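Local coordinates for protein adhesin (PDB 6VT2) that binds sialoglycans through tandem Siglec-like modules and probably mediates attachment of the streptococcus to host glycoproteins, at residues P11-A16 / V121-P126; P54-Y59 / D94-Y99; N330-L335 / D393-D398; A351-V356 / V368-N373. All coordinates share one frame; numbering follows the deposited sequence.

Contact 1 of 4, residues P11-A16 / V121-P126; sequences PQEVIA and VLVIRP
Strand 13-16 and strand 121-125 run parallel at the border of a mixed sheet, their axes 4.7 Å apart at closest approach and 25° apart in direction. This is the edge pairing of the first Siglec-like domain, a V-set-like beta sandwich. Five backbone hydrogen bonds join the strands. They start with Val-121 N to Gln-12 O, where the donor stands above the carbonyl plane, and end with Arg-125 N to Ala-16 O. Val-14 and Ala-16 each take part with both N and O.

Val-14, Ala-16, Leu-122 and Ile-124 face the interior. Leu-122 reaches across with CD1, which lies 3.7 Å from Val-14 CG1 and 3.8 Å from Ala-16 CB. The CD1 of Ile-124 meets the same Ala-16 CB at 3.9 Å. Phe-22 and Phe-24 of strand 21-29 pack on this face.

Glu-13, Ile-15, Val-121 and Val-123 lie on the other face. Ile-15 and Val-123 run alongside each other in one direction, with Ile-15 CD1 3.8 Å from Val-123 CB. Arg-125 bends away at chi2 and chi3 toward a salt bridge with Glu-129. Its CG still rests against Ile-15 CG2 at 3.8 Å.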
# COMPACT_ATOMS: atom_id res chain seq x y z
N PRO A 11 29.92 27.54 19.02
CA PRO A 11 30.13 26.13 19.22
C PRO A 11 31.63 25.81 19.17
O PRO A 11 32.27 26.39 18.43
CB PRO A 11 29.48 25.43 18.04
CG PRO A 11 29.19 26.50 17.06
CD PRO A 11 29.11 27.80 17.83
N GLN A 12 32.06 24.84 19.96
CA GLN A 12 33.50 24.51 19.98
C GLN A 12 33.80 23.60 18.79
O GLN A 12 34.91 23.55 18.36
CB GLN A 12 34.05 23.76 21.20
CG GLN A 12 33.30 23.71 22.49
CD GLN A 12 33.82 22.55 23.33
OE1 GLN A 12 34.92 22.64 23.84
NE2 GLN A 12 33.10 21.43 23.41
N GLU A 13 32.82 22.84 18.39
CA GLU A 13 33.05 21.93 17.26
C GLU A 13 31.86 22.01 16.32
O GLU A 13 30.77 21.99 16.78
CB GLU A 13 33.21 20.49 17.74
CG GLU A 13 33.44 19.53 16.63
CD GLU A 13 33.42 18.14 17.16
OE1 GLU A 13 32.35 17.70 17.51
OE2 GLU A 13 34.47 17.52 17.25
N VAL A 14 32.12 22.05 15.04
CA VAL A 14 31.04 22.08 14.05
C VAL A 14 31.37 20.97 13.07
O VAL A 14 32.40 21.03 12.47
CB VAL A 14 30.97 23.42 13.33
CG1 VAL A 14 29.92 23.37 12.24
CG2 VAL A 14 30.68 24.53 14.32
N ILE A 15 30.52 19.97 12.98
CA ILE A 15 30.74 18.90 12.00
C ILE A 15 30.21 19.37 10.63
O ILE A 15 29.09 19.73 10.61
CB ILE A 15 30.06 17.60 12.44
CG1 ILE A 15 30.57 17.17 13.81
CG2 ILE A 15 30.23 16.52 11.40
CD1 ILE A 15 32.02 16.99 13.85
N ALA A 16 31.01 19.26 9.58
CA ALA A 16 30.47 19.79 8.25
C ALA A 16 30.69 18.59 7.33
O ALA A 16 31.73 18.05 7.34
CB ALA A 16 31.25 20.97 7.75
N VAL A 121 36.29 24.46 15.97
CA VAL A 121 36.93 23.49 15.10
C VAL A 121 35.88 23.01 14.14
O VAL A 121 34.85 22.46 14.55
CB VAL A 121 37.52 22.32 15.87
CG1 VAL A 121 38.23 21.39 14.92
CG2 VAL A 121 38.53 22.83 16.92
N LEU A 122 36.13 23.25 12.87
CA LEU A 122 35.31 22.75 11.79
C LEU A 122 35.89 21.43 11.31
O LEU A 122 37.06 21.36 10.97
CB LEU A 122 35.27 23.80 10.69
CG LEU A 122 34.32 23.50 9.55
CD1 LEU A 122 32.90 23.59 10.02
CD2 LEU A 122 34.65 24.51 8.44
N VAL A 123 35.08 20.39 11.37
CA VAL A 123 35.54 19.03 11.14
C VAL A 123 34.84 18.52 9.91
O VAL A 123 33.60 18.46 9.89
CB VAL A 123 35.28 18.14 12.36
CG1 VAL A 123 35.81 16.71 12.17
CG2 VAL A 123 35.85 18.74 13.59
N ILE A 124 35.62 18.05 8.94
CA ILE A 124 35.04 17.62 7.68
C ILE A 124 34.88 16.11 7.64
O ILE A 124 35.85 15.38 7.80
CB ILE A 124 35.88 18.09 6.49
CG1 ILE A 124 36.21 19.60 6.61
CG2 ILE A 124 35.25 17.66 5.22
CD1 ILE A 124 35.02 20.44 6.84
N ARG A 125 33.64 15.63 7.49
CA ARG A 125 33.32 14.22 7.55
C ARG A 125 32.67 13.79 6.26
O ARG A 125 32.08 14.60 5.52
CB ARG A 125 32.41 13.93 8.75
CG ARG A 125 33.06 14.35 10.04
CD ARG A 125 34.44 13.81 10.20
NE ARG A 125 34.42 12.36 10.27
CZ ARG A 125 35.51 11.65 10.52
NH1 ARG A 125 36.70 12.25 10.64
NH2 ARG A 125 35.42 10.34 10.66
N PRO A 126 32.73 12.51 5.95
CA PRO A 126 32.08 12.02 4.74
C PRO A 126 30.57 11.96 4.92
O PRO A 126 30.05 11.79 6.02
CB PRO A 126 32.69 10.63 4.54
CG PRO A 126 32.84 10.14 5.99
CD PRO A 126 33.34 11.44 6.76

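Contact 2 of 4, residues P54-Y59 / D94-Y99; sequences PNWIRY and DRYTKY. With SIA (N-acetyl-alpha-neuraminic acid), chain D; GAL (beta-D-galactopyranose), chain B.
Pro-54, Trp-56 and Ile-57 face Tyr-96 and Lys-98 without strand pairing: a type I beta turn from Pro-54 to Ile-57 lies beside strand 95-99, and the nearest CA atoms, of Pro-54 and Tyr-96, are 8.6 Å apart. Pro-54, Tyr-96 and Lys-98 line the sialic acid pocket of the first Siglec-like domain; Trp-56 and Ile-57 back it.

Pro-54 follows a cis peptide bond. Its ring reaches over one face of Tyr-96 in a CH-pi contact, with CD 3.7 Å from the ring centroid. Trp-56 turns its edge toward the face of Tyr-96 in an offset edge-to-face pair, the planes at 83°. Its CZ2 is 3.8 Å from Tyr-96 CE2. The Tyr-96 hydroxyl is hydrogen-bonded to His-88.

The strand grips sialic acid with its backbone and side chains. Arg-95 O accepts from N5 of the sugar, and Thr-97 N donates to carboxylate O1B at 2.9 Å. Thr-97 OG1 donates to O1A. Lys-98 has a bent chain, and its NZ bonds to sialic acid O8 and O9, each at 3.0 Å. Asn-42 OD1 and Asp-53 O are also hydrogen-bonded to this NZ. Tyr-99 OH donates to galactose O6 at 2.6 Å.

Sialic acid is therefore read at its carboxylate, N-acetyl group and glycerol tail together. The ammonium of Lys-98 would add positive charge beside the tail.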
# COMPACT_ATOMS: atom_id res chain seq x y z
N PRO A 54 40.41 27.92 4.94
CA PRO A 54 40.19 27.97 3.51
C PRO A 54 39.23 29.04 2.99
O PRO A 54 38.51 29.55 3.71
CB PRO A 54 39.52 26.64 3.18
CG PRO A 54 39.91 25.77 4.32
CD PRO A 54 40.23 26.64 5.47
N ASN A 55 39.30 29.26 1.70
CA ASN A 55 38.48 30.29 1.04
C ASN A 55 36.99 29.98 1.13
O ASN A 55 36.27 30.88 1.03
CB ASN A 55 38.95 30.49 -0.39
CG ASN A 55 38.73 29.30 -1.27
OD1 ASN A 55 38.56 28.19 -0.81
ND2 ASN A 55 38.87 29.56 -2.55
N TRP A 56 36.58 28.74 1.35
CA TRP A 56 35.17 28.41 1.43
C TRP A 56 34.56 28.61 2.82
O TRP A 56 33.42 28.43 2.91
CB TRP A 56 34.95 27.01 0.86
CG TRP A 56 35.86 25.96 1.41
CD1 TRP A 56 36.99 25.51 0.84
CD2 TRP A 56 35.71 25.26 2.64
NE1 TRP A 56 37.56 24.58 1.63
CE2 TRP A 56 36.80 24.38 2.73
CE3 TRP A 56 34.76 25.25 3.63
CZ2 TRP A 56 36.97 23.52 3.79
CZ3 TRP A 56 34.94 24.41 4.70
CH2 TRP A 56 36.03 23.58 4.78
N ILE A 57 35.35 28.94 3.84
CA ILE A 57 34.77 29.32 5.12
C ILE A 57 34.43 30.79 5.00
O ILE A 57 35.31 31.62 4.77
CB ILE A 57 35.75 29.08 6.26
CG1 ILE A 57 36.11 27.61 6.36
CG2 ILE A 57 35.09 29.58 7.57
CD1 ILE A 57 37.17 27.36 7.50
N ARG A 58 33.15 31.13 5.12
CA ARG A 58 32.66 32.48 4.93
C ARG A 58 31.94 32.91 6.19
O ARG A 58 31.58 32.13 6.96
CB ARG A 58 31.69 32.48 3.75
CG ARG A 58 32.37 31.96 2.50
CD ARG A 58 31.45 31.93 1.33
NE ARG A 58 31.02 33.26 0.97
CZ ARG A 58 30.01 33.51 0.15
NH1 ARG A 58 29.37 32.51 -0.42
NH2 ARG A 58 29.65 34.75 -0.13
N TYR A 59 31.84 34.20 6.36
CA TYR A 59 31.10 34.70 7.48
C TYR A 59 30.48 36.05 7.18
O TYR A 59 30.97 36.75 6.38
CB TYR A 59 31.87 34.73 8.79
CG TYR A 59 33.03 35.67 8.80
CD1 TYR A 59 34.21 35.35 8.18
CD2 TYR A 59 32.97 36.83 9.52
CE1 TYR A 59 35.28 36.21 8.22
CE2 TYR A 59 34.03 37.69 9.58
CZ TYR A 59 35.20 37.38 8.94
OH TYR A 59 36.22 38.26 9.05
N ASP A 94 41.60 16.51 8.53
CA ASP A 94 40.69 17.36 7.75
C ASP A 94 39.71 18.09 8.66
O ASP A 94 38.52 17.82 8.81
CB ASP A 94 40.04 16.53 6.66
CG ASP A 94 41.02 16.19 5.54
OD1 ASP A 94 41.60 17.17 4.99
OD2 ASP A 94 41.27 14.98 5.25
N ARG A 95 40.33 19.05 9.35
CA ARG A 95 39.71 19.86 10.39
C ARG A 95 40.38 21.23 10.41
O ARG A 95 41.44 21.35 9.99
CB ARG A 95 39.85 19.17 11.75
CG ARG A 95 41.29 18.99 12.16
CD ARG A 95 41.41 17.94 13.24
NE ARG A 95 40.87 18.33 14.52
CZ ARG A 95 39.76 17.86 15.03
NH1 ARG A 95 39.02 17.07 14.31
NH2 ARG A 95 39.39 18.21 16.22
N TYR A 96 39.68 22.23 10.91
CA TYR A 96 40.21 23.59 10.92
C TYR A 96 39.87 24.27 12.25
O TYR A 96 38.76 24.36 12.53
CB TYR A 96 39.54 24.37 9.79
CG TYR A 96 39.84 23.86 8.42
CD1 TYR A 96 41.04 24.13 7.82
CD2 TYR A 96 38.99 22.99 7.81
CE1 TYR A 96 41.32 23.62 6.58
CE2 TYR A 96 39.27 22.45 6.58
CZ TYR A 96 40.40 22.84 5.93
OH TYR A 96 40.77 22.33 4.73
N THR A 97 40.87 24.81 12.92
CA THR A 97 40.65 25.52 14.18
C THR A 97 40.77 26.98 13.79
O THR A 97 41.79 27.36 13.37
CB THR A 97 41.71 25.20 15.22
OG1 THR A 97 41.71 23.79 15.29
CG2 THR A 97 41.39 25.85 16.54
N LYS A 98 39.69 27.73 13.91
CA LYS A 98 39.72 29.14 13.53
C LYS A 98 39.19 29.98 14.69
O LYS A 98 38.44 29.54 15.45
CB LYS A 98 38.92 29.35 12.26
CG LYS A 98 39.34 28.50 11.09
CD LYS A 98 40.72 28.90 10.63
CE LYS A 98 41.29 27.77 9.84
NZ LYS A 98 42.52 28.11 9.15
N TYR A 99 39.64 31.21 14.70
CA TYR A 99 39.49 32.07 15.87
C TYR A 99 38.51 33.19 15.57
O TYR A 99 38.49 33.74 14.47
CB TYR A 99 40.84 32.63 16.24
CG TYR A 99 41.73 31.55 16.77
CD1 TYR A 99 42.37 30.67 15.94
CD2 TYR A 99 41.83 31.36 18.13
CE1 TYR A 99 43.08 29.59 16.47
CE2 TYR A 99 42.61 30.34 18.68
CZ TYR A 99 43.18 29.42 17.83
OH TYR A 99 43.86 28.40 18.41
C1 SIA D . 43.97 23.19 12.54
C2 SIA D . 45.38 22.73 11.97
C3 SIA D . 45.52 21.22 11.77
C4 SIA D . 44.61 20.65 10.68
C5 SIA D . 44.79 21.44 9.37
C6 SIA D . 44.67 22.96 9.65
C7 SIA D . 45.01 23.87 8.44
C8 SIA D . 45.09 25.35 8.89
C9 SIA D . 45.07 26.27 7.67
C10 SIA D . 44.12 20.49 7.19
C11 SIA D . 42.94 20.16 6.28
N5 SIA D . 43.79 21.05 8.38
O1A SIA D . 43.41 22.43 13.36
O1B SIA D . 43.60 24.32 12.12
O4 SIA D . 44.90 19.26 10.43
O6 SIA D . 45.58 23.35 10.67
O7 SIA D . 46.19 23.42 7.79
O8 SIA D . 44.02 25.63 9.79
O9 SIA D . 43.74 26.29 7.15
O10 SIA D . 45.28 20.26 6.86
C1 GAL B . 48.25 26.10 13.94
C2 GAL B . 48.06 24.70 13.31
C3 GAL B . 46.58 24.32 13.27
C4 GAL B . 45.95 24.49 14.65
C5 GAL B . 46.19 25.91 15.13
C6 GAL B . 45.63 26.22 16.53
O2 GAL B . 48.51 24.68 11.96
O3 GAL B . 46.41 22.97 12.85
O4 GAL B . 46.51 23.57 15.56
O5 GAL B . 47.59 26.17 15.19
O6 GAL B . 45.76 27.59 16.86

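Contact 3 of 4, residues N330-L335 / D393-D398; sequences NNPGSL and DTITAD. With CA (calcium ion), chain G.
A calcium site of the second atypical Rib domain holds Asp-393 on strand 392-395; two residues on, Ile-395 meets the loop 330-335. Asp-393 binds the calcium ion with both carboxylate oxygens, OD1 at 2.5 Å and OD2 at 2.4 Å. Three waters also bind the metal. Thr-324 OG1 and Tyr-327 O belong to the same site, so the ion ties the strand to the chain just before the loop. Asp-393 OD2 also has a hydrogen bond with Tyr-382 OH.

Further along, the two segments meet mainly through Ile-395, whose CB points toward the loop. Its CG2 lies 3.6 Å from Asn-331 ND2. The two side chains run past one another, heading opposite ways, and the amide group meets a methyl. The same CG2 is 4.4 Å from Pro-332 CD. The other branch ends in CD1, 4.1 Å from Asn-330 O. At the far end of the loop, Leu-335 CD2 approaches Asp-398 O at 3.8 Å.

Within 393-398, Thr-396 OG1 donates to Asp-398 OD1 on its syn side, across the start of the 3-10 segment 397-398.

Ile-395 is buried between the loop, Val-356 of helix 346-360, and Val-378 and Val-380 of strand 378-381. Asn-330 ND2 bonds to Ala-359 O near the end of that helix, and Pro-332 packs on Lys-355.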
# COMPACT_ATOMS: atom_id res chain seq x y z
N ASN A 330 -44.15 -15.13 -0.06
CA ASN A 330 -45.01 -14.55 0.96
C ASN A 330 -46.43 -15.03 0.77
O ASN A 330 -46.89 -15.24 -0.35
CB ASN A 330 -45.00 -13.04 0.87
CG ASN A 330 -43.61 -12.46 1.16
OD1 ASN A 330 -42.84 -13.01 1.95
ND2 ASN A 330 -43.28 -11.41 0.50
N ASN A 331 -47.09 -15.26 1.90
CA ASN A 331 -48.47 -15.65 1.87
C ASN A 331 -49.34 -14.45 1.57
O ASN A 331 -48.96 -13.32 1.82
CB ASN A 331 -48.84 -16.24 3.21
CG ASN A 331 -48.04 -17.46 3.51
OD1 ASN A 331 -47.48 -17.63 4.62
ND2 ASN A 331 -47.96 -18.33 2.56
N PRO A 332 -50.53 -14.68 1.05
CA PRO A 332 -51.45 -13.56 0.80
C PRO A 332 -51.92 -12.90 2.08
O PRO A 332 -51.95 -13.50 3.16
CB PRO A 332 -52.62 -14.21 0.06
CG PRO A 332 -52.55 -15.57 0.36
CD PRO A 332 -51.10 -15.97 0.63
N GLY A 333 -52.24 -11.62 1.96
CA GLY A 333 -52.56 -10.82 3.11
C GLY A 333 -53.89 -11.17 3.72
O GLY A 333 -54.09 -10.95 4.91
N SER A 334 -54.76 -11.79 2.93
CA SER A 334 -56.02 -12.29 3.44
C SER A 334 -56.35 -13.57 2.71
O SER A 334 -55.82 -13.86 1.62
CB SER A 334 -57.17 -11.28 3.30
OG SER A 334 -57.36 -10.99 1.95
N LEU A 335 -57.16 -14.38 3.37
CA LEU A 335 -57.73 -15.55 2.73
C LEU A 335 -58.82 -15.11 1.78
O LEU A 335 -59.32 -14.00 1.84
CB LEU A 335 -58.28 -16.51 3.76
CG LEU A 335 -57.33 -16.90 4.86
CD1 LEU A 335 -58.06 -17.81 5.82
CD2 LEU A 335 -56.10 -17.59 4.32
N ASP A 393 -42.35 -23.74 -5.59
CA ASP A 393 -42.74 -23.67 -4.20
C ASP A 393 -44.23 -23.93 -4.20
O ASP A 393 -44.89 -23.82 -5.24
CB ASP A 393 -42.41 -22.34 -3.55
CG ASP A 393 -40.95 -22.24 -3.10
OD1 ASP A 393 -40.47 -23.20 -2.49
OD2 ASP A 393 -40.33 -21.20 -3.27
N THR A 394 -44.75 -24.31 -3.05
CA THR A 394 -46.18 -24.51 -2.87
C THR A 394 -46.65 -23.61 -1.75
O THR A 394 -46.02 -23.55 -0.68
CB THR A 394 -46.50 -25.95 -2.54
OG1 THR A 394 -46.10 -26.80 -3.61
CG2 THR A 394 -48.06 -26.08 -2.30
N ILE A 395 -47.71 -22.87 -1.98
CA ILE A 395 -48.39 -22.17 -0.86
C ILE A 395 -49.63 -23.02 -0.56
O ILE A 395 -50.42 -23.20 -1.43
CB ILE A 395 -48.78 -20.76 -1.26
CG1 ILE A 395 -47.57 -19.99 -1.78
CG2 ILE A 395 -49.50 -20.04 -0.16
CD1 ILE A 395 -47.92 -18.68 -2.35
N THR A 396 -49.76 -23.50 0.66
CA THR A 396 -50.85 -24.42 0.99
C THR A 396 -52.19 -23.70 1.06
O THR A 396 -52.21 -22.56 1.29
CB THR A 396 -50.49 -25.18 2.27
OG1 THR A 396 -50.26 -24.21 3.26
CG2 THR A 396 -49.28 -26.04 2.08
N ALA A 397 -53.25 -24.46 0.88
CA ALA A 397 -54.63 -23.97 0.83
C ALA A 397 -55.04 -23.38 2.18
O ALA A 397 -55.72 -22.44 2.17
CB ALA A 397 -55.55 -25.06 0.38
N ASP A 398 -54.42 -23.77 3.29
CA ASP A 398 -54.71 -23.10 4.57
C ASP A 398 -54.16 -21.67 4.59
O ASP A 398 -54.56 -20.94 5.40
CB ASP A 398 -54.26 -23.94 5.76
CG ASP A 398 -52.80 -24.22 5.79
OD1 ASP A 398 -52.14 -23.79 4.92
OD2 ASP A 398 -52.34 -24.81 6.76
CA CA G . -38.33 -21.94 -2.11
O HOH W 1 -36.94 -21.41 -0.10
O HOH W 2 -37.68 -24.13 -1.34
O HOH W 3 -39.57 -21.63 -0.14

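Contact 4 of 4, residues A351-V356 / V368-N373; sequences AIEEKV and VQYVVN
Val-356 and Tyr-370 make the aromatic part of the contact. Val-356 CG1 sits over one face of the Tyr-370 ring, displaced from the ring centre. It lies 3.9 Å from the centroid, 27° off the ring normal, in a CH-pi contact. Its nearest ring atom is CE1, at 3.5 Å. CG1, anti to the backbone N, is the branch that meets the ring.

The aliphatic contacts centre on Val-372. Its CG2 touches Glu-353 CB at 3.8 Å and, more loosely, Ile-352 CG2 at 4.2 Å. The chain of Glu-353 is extended, and its CG passes 3.9 Å from Tyr-370 CB before the carboxylate is reached.

This is helix-on-sheet packing in the second atypical Rib domain. Helix 351-356 and strand 369-372 run at 145° to each other, with their axes 8.6 Å apart at closest approach. The strand is the edge of a three-stranded antiparallel sheet, beside strand 378-381. Val-378 of that neighbour touches Ile-352, Val-356 and Tyr-370, continuing the apolar layer beneath the helix.

The polar link runs through one water. Tyr-370 N donates to it at 2.9 Å. The same water lies 2.8 Å from Glu-353 OE1, to which it can donate, though other acceptors compete for its protons.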
# COMPACT_ATOMS: atom_id res chain seq x y z
N ALA A 351 -58.96 -14.64 -7.77
CA ALA A 351 -58.78 -13.77 -6.64
C ALA A 351 -57.57 -14.18 -5.82
O ALA A 351 -56.85 -13.31 -5.30
CB ALA A 351 -60.01 -13.80 -5.74
N ILE A 352 -57.35 -15.50 -5.67
CA ILE A 352 -56.19 -15.98 -4.91
C ILE A 352 -54.91 -15.60 -5.62
O ILE A 352 -53.94 -15.12 -5.02
CB ILE A 352 -56.28 -17.49 -4.68
CG1 ILE A 352 -57.33 -17.82 -3.63
CG2 ILE A 352 -54.94 -18.03 -4.22
CD1 ILE A 352 -57.66 -19.27 -3.61
N GLU A 353 -54.89 -15.84 -6.93
CA GLU A 353 -53.69 -15.54 -7.66
C GLU A 353 -53.33 -14.07 -7.48
O GLU A 353 -52.17 -13.75 -7.28
CB GLU A 353 -53.83 -15.88 -9.12
CG GLU A 353 -52.49 -15.69 -9.83
CD GLU A 353 -52.49 -15.93 -11.31
OE1 GLU A 353 -51.62 -15.30 -11.98
OE2 GLU A 353 -53.32 -16.73 -11.80
N GLU A 354 -54.33 -13.17 -7.49
CA GLU A 354 -54.05 -11.74 -7.38
C GLU A 354 -53.46 -11.42 -6.01
O GLU A 354 -52.56 -10.58 -5.89
CB GLU A 354 -55.32 -10.92 -7.63
CG GLU A 354 -55.21 -9.47 -7.29
CD GLU A 354 -54.03 -8.80 -7.97
OE1 GLU A 354 -53.58 -7.74 -7.44
OE2 GLU A 354 -53.58 -9.31 -9.03
N LYS A 355 -53.97 -12.04 -4.98
CA LYS A 355 -53.45 -11.76 -3.65
C LYS A 355 -52.05 -12.31 -3.49
O LYS A 355 -51.22 -11.68 -2.82
CB LYS A 355 -54.35 -12.36 -2.60
CG LYS A 355 -55.74 -11.70 -2.50
CD LYS A 355 -56.59 -12.31 -1.41
CE LYS A 355 -57.91 -11.68 -1.40
NZ LYS A 355 -58.79 -12.16 -0.26
N VAL A 356 -51.80 -13.49 -4.07
CA VAL A 356 -50.45 -14.04 -4.00
C VAL A 356 -49.48 -13.18 -4.80
O VAL A 356 -48.39 -12.85 -4.31
CB VAL A 356 -50.43 -15.50 -4.48
CG1 VAL A 356 -49.03 -15.96 -4.62
CG2 VAL A 356 -51.18 -16.38 -3.57
N VAL A 368 -42.18 -15.07 -12.27
CA VAL A 368 -42.71 -16.32 -11.67
C VAL A 368 -44.09 -16.58 -12.26
O VAL A 368 -44.77 -15.66 -12.67
CB VAL A 368 -42.88 -16.32 -10.15
CG1 VAL A 368 -41.53 -16.60 -9.61
CG2 VAL A 368 -43.59 -15.10 -9.62
N GLN A 369 -44.47 -17.83 -12.23
CA GLN A 369 -45.81 -18.23 -12.67
C GLN A 369 -46.51 -18.77 -11.43
O GLN A 369 -45.91 -19.43 -10.67
CB GLN A 369 -45.76 -19.27 -13.78
CG GLN A 369 -45.31 -18.71 -15.10
CD GLN A 369 -46.38 -18.05 -15.94
OE1 GLN A 369 -47.45 -17.71 -15.49
NE2 GLN A 369 -46.05 -17.74 -17.18
N TYR A 370 -47.76 -18.40 -11.24
CA TYR A 370 -48.60 -18.97 -10.21
C TYR A 370 -49.64 -19.87 -10.86
O TYR A 370 -50.26 -19.53 -11.89
CB TYR A 370 -49.26 -17.86 -9.45
CG TYR A 370 -48.33 -16.91 -8.80
CD1 TYR A 370 -47.50 -17.29 -7.77
CD2 TYR A 370 -48.28 -15.61 -9.20
CE1 TYR A 370 -46.70 -16.38 -7.15
CE2 TYR A 370 -47.47 -14.71 -8.61
CZ TYR A 370 -46.65 -15.13 -7.58
OH TYR A 370 -45.83 -14.30 -6.98
N VAL A 371 -49.83 -21.03 -10.28
CA VAL A 371 -50.93 -21.90 -10.69
C VAL A 371 -51.76 -22.15 -9.45
O VAL A 371 -51.28 -22.73 -8.48
CB VAL A 371 -50.44 -23.22 -11.31
CG1 VAL A 371 -51.60 -24.08 -11.69
CG2 VAL A 371 -49.56 -22.94 -12.52
N VAL A 372 -53.00 -21.69 -9.46
CA VAL A 372 -53.91 -21.98 -8.37
C VAL A 372 -54.60 -23.31 -8.69
O VAL A 372 -55.28 -23.48 -9.71
CB VAL A 372 -54.92 -20.86 -8.18
CG1 VAL A 372 -55.75 -21.15 -6.92
CG2 VAL A 372 -54.21 -19.50 -8.06
N ASN A 373 -54.36 -24.29 -7.86
CA ASN A 373 -54.92 -25.61 -8.02
C ASN A 373 -56.37 -25.64 -7.57
O ASN A 373 -56.90 -24.68 -7.00
CB ASN A 373 -54.04 -26.55 -7.25
CG ASN A 373 -52.58 -26.45 -7.76
OD1 ASN A 373 -52.36 -26.60 -8.94
ND2 ASN A 373 -51.63 -26.15 -6.89
O HOH W 4 -49.15 -16.39 -12.76

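In the fold
From the N terminus, contact 1 opens at strand 13-17 and closes 105 residues later at strand 119-125, bringing the start and end of the first Siglec-like domain together. Contact 2 is nested inside that loop. Its segment 94-99 lies on strand 95-104, which neighbours strand 119-125 in the same sheet, so the glycan pocket shares that sheet with contact 1. Contacts 3 and 4 come after both, in the second atypical Rib domain. Contact 4, nested in the loop that contact 3 closes, joins helix 346-360 to the three-stranded sheet that also holds strand 392-395. The two pairs lie on opposite sides of the chain's centre, contacts 1 and 3 having centres about 93 Å apart.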